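Local coordinates for protein metallopeptidase containing co-catalytic metalloactive site (Shewanella denitrificans OS217, PDB 3B2Y) that probably acts as a zinc-dependent metallocarboxypeptidase of the M14 family and holds a nickel ion at its metal site in this crystal, at residues E251-D254 with R255-A259. Numbering follows the deposited sequence.
Sequences EDFD and RRVQA
Asp-252 caps the N-terminus of helix 253-271: its OD2 accepts from Arg-255 N at 2.9 Å, approached on the anti side and a little out of the carboxylate plane. The carboxylate reaches that amide because CG lies anti to the backbone N of Asp-252 (chi1 174°). The carbonyl of the same residue opens the helical bonding, Asp-252 O taking Arg-256 N at 3.0 Å; Val-257 N then donates to Phe-253 O at 2.9 Å, and Gln-258 N to Asp-254 O at 3.0 Å.

Arg-256 turns back over this first turn, its chain bent at chi2 and chi3. Its NH1 donates to Glu-251 O at 2.9 Å with an N-H...O angle of 156°, the acceptor lying almost in the guanidinium plane, so a loop carbonyl preceding the helix is satisfied by a side chain. Phe-253 CD1 sits over one guanidinium face, 3.4 Å from Arg-256 NH2, and the ring and guanidinium planes stand nearly perpendicular (89°). On the ring's own face, Val-257 CG2 makes a CH-pi contact 4.0 Å from the Phe-253 centroid. Outside the segments, Glu-171 forms a salt bridge with Arg-256 NE, and Asp-254 bonds through OD1 to Ser-15 OG and through OD2 to Glu-16 N. Arg-256 also packs on Ala-81 of helix 81-92 and Thr-247 of strand 242-248, its side chain about 11 Å from the bound nickel ion.

With an alanine in place of Arg-256, Glu-171 would probably lose this salt-bridge mate and Glu-251 O this donor. The chemistry implies a helix start secured twice, by a carboxylate cap and by a guanidinium tying the preceding loop to Glu-171.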
loop_
_atom_site.group_PDB
_atom_site.type_symbol
_atom_site.label_atom_id
_atom_site.label_comp_id
_atom_site.label_asym_id
_atom_site.label_seq_id
_atom_site.Cartn_x
_atom_site.Cartn_y
_atom_site.Cartn_z
ATOM N N GLU A 251 -12.491 4.863 11.841
ATOM C CA GLU A 251 -11.688 5.262 12.967
ATOM C C GLU A 251 -10.929 6.566 12.659
ATOM O O GLU A 251 -11.067 7.123 11.576
ATOM C CB GLU A 251 -10.751 4.105 13.368
ATOM C CG GLU A 251 -11.402 3.150 14.386
ATOM C CD GLU A 251 -11.513 3.762 15.802
ATOM O OE1 GLU A 251 -12.222 4.776 15.982
ATOM O OE2 GLU A 251 -10.881 3.231 16.748
ATOM N N ASP A 252 -10.222 7.088 13.666
ATOM C CA ASP A 252 -9.533 8.373 13.581
ATOM C C ASP A 252 -8.419 8.358 12.494
ATOM O O ASP A 252 -7.579 7.474 12.479
ATOM C CB ASP A 252 -8.958 8.754 14.964
ATOM C CG ASP A 252 -8.107 10.016 14.921
ATOM O OD1 ASP A 252 -8.673 11.126 15.009
ATOM O OD2 ASP A 252 -6.862 9.906 14.789
ATOM N N PHE A 253 -8.443 9.362 11.626
ATOM C CA PHE A 253 -7.579 9.394 10.474
ATOM C C PHE A 253 -6.130 9.356 10.877
ATOM O O PHE A 253 -5.368 8.585 10.350
ATOM C CB PHE A 253 -7.853 10.643 9.613
ATOM C CG PHE A 253 -7.086 10.656 8.326
ATOM C CD1 PHE A 253 -7.430 9.803 7.292
ATOM C CD2 PHE A 253 -5.958 11.451 8.182
ATOM C CE1 PHE A 253 -6.715 9.789 6.117
ATOM C CE2 PHE A 253 -5.227 11.438 6.997
ATOM C CZ PHE A 253 -5.589 10.607 5.979
ATOM N N ASP A 254 -5.752 10.198 11.824
ATOM C CA ASP A 254 -4.341 10.259 12.210
ATOM C C ASP A 254 -3.854 8.963 12.884
ATOM O O ASP A 254 -2.710 8.550 12.694
ATOM C CB ASP A 254 -4.062 11.528 13.019
ATOM C CG ASP A 254 -3.974 12.799 12.117
ATOM O OD1 ASP A 254 -3.671 12.675 10.891
ATOM O OD2 ASP A 254 -4.219 13.920 12.638
ATOM N N ARG A 255 -4.735 8.288 13.599
ATOM C CA ARG A 255 -4.417 6.954 14.085
ATOM C C ARG A 255 -4.245 5.946 12.936
ATOM O O ARG A 255 -3.475 4.982 13.043
ATOM C CB ARG A 255 -5.528 6.464 15.015
ATOM C CG ARG A 255 -5.118 5.383 15.967
ATOM C CD ARG A 255 -6.049 5.308 17.182
ATOM N NE ARG A 255 -5.640 4.212 18.056
ATOM C CZ ARG A 255 -4.612 4.263 18.899
ATOM N NH1 ARG A 255 -3.867 5.358 19.010
ATOM N NH2 ARG A 255 -4.319 3.202 19.636
ATOM N N ARG A 256 -4.998 6.119 11.857
ATOM C CA ARG A 256 -4.858 5.210 10.716
ATOM C C ARG A 256 -3.552 5.443 10.016
ATOM O O ARG A 256 -2.916 4.487 9.636
ATOM C CB ARG A 256 -6.009 5.374 9.709
ATOM C CG ARG A 256 -7.315 4.646 10.159
ATOM C CD ARG A 256 -8.544 5.486 9.876
ATOM N NE ARG A 256 -8.626 5.833 8.471
ATOM C CZ ARG A 256 -9.427 6.776 7.980
ATOM N NH1 ARG A 256 -10.251 7.425 8.776
ATOM N NH2 ARG A 256 -9.375 7.114 6.712
ATOM N N VAL A 257 -3.133 6.697 9.981
ATOM C CA VAL A 257 -1.852 7.096 9.402
ATOM C C VAL A 257 -0.750 6.455 10.196
ATOM O O VAL A 257 0.135 5.816 9.614
ATOM C CB VAL A 257 -1.714 8.636 9.373
ATOM C CG1 VAL A 257 -0.295 9.035 9.007
ATOM C CG2 VAL A 257 -2.749 9.247 8.364
ATOM N N GLN A 258 -0.870 6.533 11.523
ATOM C CA GLN A 258 0.088 5.917 12.429
ATOM C C GLN A 258 0.162 4.401 12.292
ATOM O O GLN A 258 1.256 3.848 12.267
ATOM C CB GLN A 258 -0.187 6.332 13.888
ATOM C CG GLN A 258 0.166 7.791 14.125
ATOM C CD GLN A 258 -0.435 8.342 15.426
ATOM O OE1 GLN A 258 -1.475 7.872 15.913
ATOM N NE2 GLN A 258 0.237 9.326 16.000
ATOM N N ALA A 259 -0.985 3.738 12.211
ATOM C CA ALA A 259 -1.065 2.307 12.069
ATOM C C ALA A 259 -0.437 1.808 10.748
ATOM O O ALA A 259 0.292 0.809 10.754
ATOM C CB ALA A 259 -2.519 1.815 12.203
#